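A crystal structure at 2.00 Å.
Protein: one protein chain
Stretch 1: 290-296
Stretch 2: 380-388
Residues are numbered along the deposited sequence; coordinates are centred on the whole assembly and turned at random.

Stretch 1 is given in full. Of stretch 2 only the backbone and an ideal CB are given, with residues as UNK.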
ATOM      1  N   GLU A 290      -0.014  26.725  20.774  1.00 33.36           N
ATOM      2  CA  GLU A 290      -0.121  25.692  19.737  1.00 36.36           C
ATOM      3  C   GLU A 290      -1.364  24.838  19.982  1.00 33.17           C
ATOM      4  O   GLU A 290      -2.037  24.442  19.030  1.00 30.85           O
ATOM      5  CB  GLU A 290       1.133  24.823  19.702  1.00 30.51           C
ATOM      6  CG  GLU A 290       1.130  23.759  18.579  1.00 34.88           C
ATOM      7  CD  GLU A 290       2.498  23.157  18.344  1.00 48.94           C
ATOM      8  OE1 GLU A 290       2.601  22.122  17.647  1.00 40.94           O
ATOM      9  OE2 GLU A 290       3.523  23.690  18.843  1.00 39.13           O
ATOM     10  N   LYS A 291      -1.703  24.515  21.237  1.00 31.38           N
ATOM     11  CA  LYS A 291      -2.968  23.927  21.611  1.00 36.32           C
ATOM     12  C   LYS A 291      -4.151  24.788  21.209  1.00 35.28           C
ATOM     13  O   LYS A 291      -5.126  24.326  20.618  1.00 31.87           O
ATOM     14  CB  LYS A 291      -3.166  23.633  23.122  1.00 32.87           C
ATOM     15  CG  LYS A 291      -2.206  22.549  23.643  1.00 33.20           C
ATOM     16  CD  LYS A 291      -2.657  22.205  25.055  1.00 34.10           C
ATOM     17  CE  LYS A 291      -2.033  21.004  25.688  1.00 34.97           C
ATOM     18  NZ  LYS A 291      -0.635  21.247  26.145  1.00 46.88           N
ATOM     19  N   LEU A 292      -4.113  26.082  21.491  1.00 30.14           N
ATOM     20  CA  LEU A 292      -5.149  27.022  21.153  1.00 27.50           C
ATOM     21  C   LEU A 292      -5.275  27.107  19.622  1.00 31.19           C
ATOM     22  O   LEU A 292      -6.398  27.175  19.122  1.00 34.85           O
ATOM     23  CB  LEU A 292      -4.812  28.443  21.718  1.00 30.90           C
ATOM     24  CG  LEU A 292      -4.882  28.510  23.282  1.00 36.80           C
ATOM     25  CD1 LEU A 292      -4.304  29.848  23.780  1.00 35.76           C
ATOM     26  CD2 LEU A 292      -6.317  28.346  23.748  1.00 33.74           C
ATOM     27  N   PHE A 293      -4.153  27.150  18.934  1.00 30.48           N
ATOM     28  CA  PHE A 293      -4.204  27.195  17.471  1.00 29.35           C
ATOM     29  C   PHE A 293      -4.790  25.846  16.928  1.00 30.74           C
ATOM     30  O   PHE A 293      -5.604  25.935  16.024  1.00 33.57           O
ATOM     31  CB  PHE A 293      -2.789  27.336  16.945  1.00 29.09           C
ATOM     32  CG  PHE A 293      -2.771  27.653  15.459  1.00 28.06           C
ATOM     33  CD1 PHE A 293      -3.471  28.708  14.943  1.00 33.70           C
ATOM     34  CD2 PHE A 293      -2.020  26.833  14.622  1.00 34.51           C
ATOM     35  CE1 PHE A 293      -3.455  28.998  13.583  1.00 35.62           C
ATOM     36  CE2 PHE A 293      -1.994  27.110  13.252  1.00 38.55           C
ATOM     37  CZ  PHE A 293      -2.707  28.185  12.743  1.00 37.53           C
ATOM     38  N   LEU A 294      -4.422  24.717  17.515  1.00 30.99           N
ATOM     39  CA  LEU A 294      -5.009  23.454  17.045  1.00 35.00           C
ATOM     40  C   LEU A 294      -6.496  23.439  17.333  1.00 38.27           C
ATOM     41  O   LEU A 294      -7.339  23.179  16.435  1.00 33.85           O
ATOM     42  CB  LEU A 294      -4.300  22.267  17.702  1.00 35.64           C
ATOM     43  CG  LEU A 294      -4.904  20.881  17.376  1.00 40.82           C
ATOM     44  CD1 LEU A 294      -4.788  20.606  15.865  1.00 34.43           C
ATOM     45  CD2 LEU A 294      -4.151  19.822  18.171  1.00 36.28           C
ATOM     46  N   LEU A 295      -6.895  23.908  18.558  1.00 34.01           N
ATOM     47  CA  LEU A 295      -8.314  24.089  18.816  1.00 34.70           C
ATOM     48  C   LEU A 295      -8.966  24.969  17.778  1.00 35.05           C
ATOM     49  O   LEU A 295     -10.109  24.703  17.313  1.00 37.62           O
ATOM     50  CB  LEU A 295      -8.619  24.690  20.215  1.00 38.71           C
ATOM     51  CG  LEU A 295     -10.071  24.880  20.599  1.00 37.26           C
ATOM     52  CD1 LEU A 295     -10.872  23.570  20.382  1.00 40.09           C
ATOM     53  CD2 LEU A 295     -10.172  25.225  22.094  1.00 38.37           C
ATOM     54  N   ALA A 296      -8.298  26.044  17.338  1.00 30.08           N
ATOM     55  CA  ALA A 296      -8.907  26.929  16.370  1.00 34.30           C
ATOM     56  C   ALA A 296      -9.151  26.177  15.010  1.00 35.65           C
ATOM     57  O   ALA A 296     -10.029  26.564  14.237  1.00 34.95           O
ATOM     58  CB  ALA A 296      -7.931  28.063  16.058  1.00 33.61           C
ATOM     59  N   UNK A 380      -8.539  18.266  23.539  1.00 37.21           N
ATOM     60  CA  UNK A 380      -7.703  19.473  23.506  1.00 40.47           C
ATOM     61  C   UNK A 380      -8.263  20.509  24.478  1.00 40.64           C
ATOM     62  O   UNK A 380      -7.513  21.123  25.256  1.00 36.88           O
ATOM     63  CB  UNK A 380      -7.630  20.050  22.091  1.00 40.47           C
ATOM     64  N   UNK A 381      -9.575  20.661  24.479  1.00 38.74           N
ATOM     65  CA  UNK A 381     -10.255  21.559  25.425  1.00 41.02           C
ATOM     66  C   UNK A 381      -9.973  21.191  26.875  1.00 40.16           C
ATOM     67  O   UNK A 381      -9.672  22.061  27.729  1.00 41.47           O
ATOM     68  CB  UNK A 381     -11.765  21.538  25.179  1.00 41.02           C
ATOM     69  N   UNK A 382     -10.035  19.899  27.185  1.00 39.80           N
ATOM     70  CA  UNK A 382      -9.682  19.438  28.522  1.00 43.38           C
ATOM     71  C   UNK A 382      -8.265  19.935  28.880  1.00 43.68           C
ATOM     72  O   UNK A 382      -8.009  20.251  30.051  1.00 36.85           O
ATOM     73  CB  UNK A 382      -9.762  17.912  28.603  1.00 43.38           C
ATOM     74  N   UNK A 383      -7.274  19.629  28.029  1.00 38.25           N
ATOM     75  CA  UNK A 383      -5.897  19.995  28.284  1.00 38.51           C
ATOM     76  C   UNK A 383      -5.697  21.503  28.424  1.00 34.63           C
ATOM     77  O   UNK A 383      -4.909  21.903  29.272  1.00 36.76           O
ATOM     78  CB  UNK A 383      -5.008  19.458  27.160  1.00 38.51           C
ATOM     79  N   UNK A 384      -6.324  22.309  27.597  1.00 36.55           N
ATOM     80  CA  UNK A 384      -6.212  23.759  27.711  1.00 38.74           C
ATOM     81  C   UNK A 384      -6.776  24.251  29.059  1.00 41.09           C
ATOM     82  O   UNK A 384      -6.172  25.060  29.792  1.00 36.68           O
ATOM     83  CB  UNK A 384      -6.943  24.436  26.549  1.00 38.74           C
ATOM     84  N   UNK A 385      -7.935  23.726  29.418  1.00 36.12           N
ATOM     85  CA  UNK A 385      -8.612  24.062  30.653  1.00 38.37           C
ATOM     86  C   UNK A 385      -7.736  23.716  31.838  1.00 36.61           C
ATOM     87  O   UNK A 385      -7.735  24.558  32.770  1.00 37.84           O
ATOM     88  CB  UNK A 385      -9.957  23.339  30.749  1.00 38.37           C
ATOM     89  N   UNK A 386      -7.092  22.546  31.807  1.00 35.53           N
ATOM     90  CA  UNK A 386      -6.233  22.210  32.921  1.00 37.04           C
ATOM     91  C   UNK A 386      -5.050  23.172  33.017  1.00 40.94           C
ATOM     92  O   UNK A 386      -4.531  23.448  34.114  1.00 36.02           O
ATOM     93  CB  UNK A 386      -5.738  20.769  32.788  1.00 37.04           C
ATOM     94  N   UNK A 387      -4.400  23.489  31.887  1.00 37.00           N
ATOM     95  CA  UNK A 387      -3.219  24.375  31.937  1.00 38.18           C
ATOM     96  C   UNK A 387      -3.664  25.750  32.415  1.00 36.64           C
ATOM     97  O   UNK A 387      -2.911  26.449  33.123  1.00 36.49           O
ATOM     98  CB  UNK A 387      -2.535  24.474  30.572  1.00 38.18           C
ATOM     99  N   UNK A 388      -4.860  26.201  32.077  1.00 31.15           N
ATOM    100  CA  UNK A 388      -5.299  27.544  32.450  1.00 32.66           C
ATOM    101  C   UNK A 388      -6.197  27.619  33.676  1.00 33.13           C
ATOM    102  O   UNK A 388      -6.832  28.644  33.919  1.00 32.64           O
ATOM    103  CB  UNK A 388      -6.036  28.174  31.267  1.00 32.66           C
TER

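Stretch 1 is one helix and positions 380 to 387 form another; their axes approach to 10.0 Å and run at 147°. The start of stretch 2 therefore lies beside the later residues of stretch 1, and its end climbs past K291, whose long side chain lies against the second helix.

At 380 the CA-to-CB bond points toward stretch 1. The ideal CB lies 5.1 Å from L295 CD1, 5.2 Å from L294 CD2 and 5.2 Å from K291 O, a setting of leucine methyls beside a carbonyl already engaged by L295 N. An apolar chain of middle size fits: isoleucine, leucine, valine or methionine. The residue is I380. Its CD1 packs on L294 CD2 at 3.5 Å, while its CG2 stands 3.8 Å from K291 O.

Position 381 looks sideways, its ideal CB 5.1 Å from L295 CD2. One flank meets a leucine, and stretch 1 supplies no free polar partner, so a small or medium residue such as alanine, serine, threonine or valine would serve. T381 is found; L295 CD1 lies 3.9 Å from its OG1, and that hydroxyl finds its hydrogen bond elsewhere in the structure.

Position 382 has nothing of stretch 1 within 5.5 Å of its ideal CB, so this contact sets no preference. K382 occupies it.

At 383 the bond again points toward stretch 1, but the ideal CB is already 3.7 Å from K291 CE. The lysine's aliphatic stem invites an apolar neighbour, leucine, isoleucine, methionine or even alanine, while an acid could seek the nearby NZ. The choice is L383, whose CB touches K291 CE at 3.6 Å.

Position 384 starts sideways, its ideal CB 4.9 Å from L292 CD2 and 5.1 Å from K291 CD. A chain that bends back could reach L292 and L295, which favours leucine, isoleucine or methionine over alanine. I384, with chi1 m and chi2 t, does this: its CD1 meets L295 CD2 at 3.8 Å and L292 CD2 at 3.9 Å, and its CG1 lies 3.7 Å from K291 CB.

Positions 385 and 386 are both out of reach of stretch 1, and many residues would do. They are K385 and E386.

Position 387 points toward stretch 1 with no atom of it within 5.5 Å of the ideal CB, so a short side chain would make little contact with stretch 1. The feature ahead is the K291 ammonium, which suits glutamate especially, or glutamine as a neutral acceptor. E387 closes the distance with both chi1 and chi2 t, and K291 NZ to E387 OE1 is a salt bridge at 3.5 Å, with only a weak hydrogen bond. K291 thus sits as a knob among I380, L383, I384 and E387, its stem against apolar chains and its charge at the acid.

At 388 the backbone leaves helical angles (-99/17). The bond points toward stretch 1, but nothing is near, so demands are loose. L388 CD1 stays 5.2 Å from L292 CD2.

Stretch 2, residues 380-388: ITKLIKEEL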
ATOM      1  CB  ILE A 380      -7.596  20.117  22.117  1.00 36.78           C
ATOM      2  CG1 ILE A 380      -7.261  19.065  21.055  1.00 48.48           C
ATOM      3  CG2 ILE A 380      -6.412  21.126  22.142  1.00 42.26           C
ATOM      4  CD1 ILE A 380      -7.280  19.653  19.646  1.00 51.77           C
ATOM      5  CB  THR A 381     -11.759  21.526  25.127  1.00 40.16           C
ATOM      6  OG1 THR A 381     -11.971  22.188  23.870  1.00 44.16           O
ATOM      7  CG2 THR A 381     -12.627  22.265  26.129  1.00 41.73           C
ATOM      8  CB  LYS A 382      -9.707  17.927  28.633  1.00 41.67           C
ATOM      9  CG  LYS A 382      -9.689  17.294  29.992  1.00 43.01           C
ATOM     10  CD  LYS A 382      -8.735  16.130  30.142  1.00 55.28           C
ATOM     11  CE  LYS A 382      -8.632  15.170  28.984  1.00 47.90           C
ATOM     12  NZ  LYS A 382      -7.640  14.084  29.198  1.00 51.99           N
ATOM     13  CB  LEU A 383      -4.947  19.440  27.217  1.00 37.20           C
ATOM     14  CG  LEU A 383      -5.014  17.902  27.075  1.00 43.19           C
ATOM     15  CD1 LEU A 383      -4.225  17.472  25.824  1.00 40.70           C
ATOM     16  CD2 LEU A 383      -4.476  17.181  28.294  1.00 41.67           C
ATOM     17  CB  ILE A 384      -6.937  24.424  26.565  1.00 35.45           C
ATOM     18  CG1 ILE A 384      -6.189  24.061  25.242  1.00 32.07           C
ATOM     19  CG2 ILE A 384      -7.024  25.939  26.793  1.00 37.01           C
ATOM     20  CD1 ILE A 384      -6.969  24.563  24.054  1.00 28.73           C
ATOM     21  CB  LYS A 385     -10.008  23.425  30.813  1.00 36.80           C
ATOM     22  CG  LYS A 385     -10.941  24.178  29.840  1.00 44.32           C
ATOM     23  CD  LYS A 385     -12.371  23.652  29.943  1.00 54.12           C
ATOM     24  CE  LYS A 385     -13.233  24.477  28.973  1.00 63.20           C
ATOM     25  NZ  LYS A 385     -14.538  23.798  28.700  1.00 71.56           N
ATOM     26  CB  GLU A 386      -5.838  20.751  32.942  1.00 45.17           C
ATOM     27  CG  GLU A 386      -4.633  20.184  32.286  1.00 69.73           C
ATOM     28  CD  GLU A 386      -4.535  18.665  32.282  1.00 73.50           C
ATOM     29  OE1 GLU A 386      -5.542  17.962  32.047  1.00 79.56           O
ATOM     30  OE2 GLU A 386      -3.419  18.151  32.519  1.00 76.19           O
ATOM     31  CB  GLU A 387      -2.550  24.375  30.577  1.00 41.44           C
ATOM     32  CG  GLU A 387      -1.549  25.397  30.114  1.00 52.98           C
ATOM     33  CD  GLU A 387      -0.682  24.831  28.978  1.00 45.41           C
ATOM     34  OE1 GLU A 387      -1.205  24.052  28.144  1.00 45.45           O
ATOM     35  OE2 GLU A 387       0.516  25.144  28.915  1.00 52.28           O
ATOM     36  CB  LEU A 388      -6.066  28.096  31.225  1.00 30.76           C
ATOM     37  CG  LEU A 388      -5.169  28.352  30.003  1.00 37.47           C
ATOM     38  CD1 LEU A 388      -6.012  28.977  28.889  1.00 34.58           C
ATOM     39  CD2 LEU A 388      -4.050  29.354  30.376  1.00 36.32           C
TER
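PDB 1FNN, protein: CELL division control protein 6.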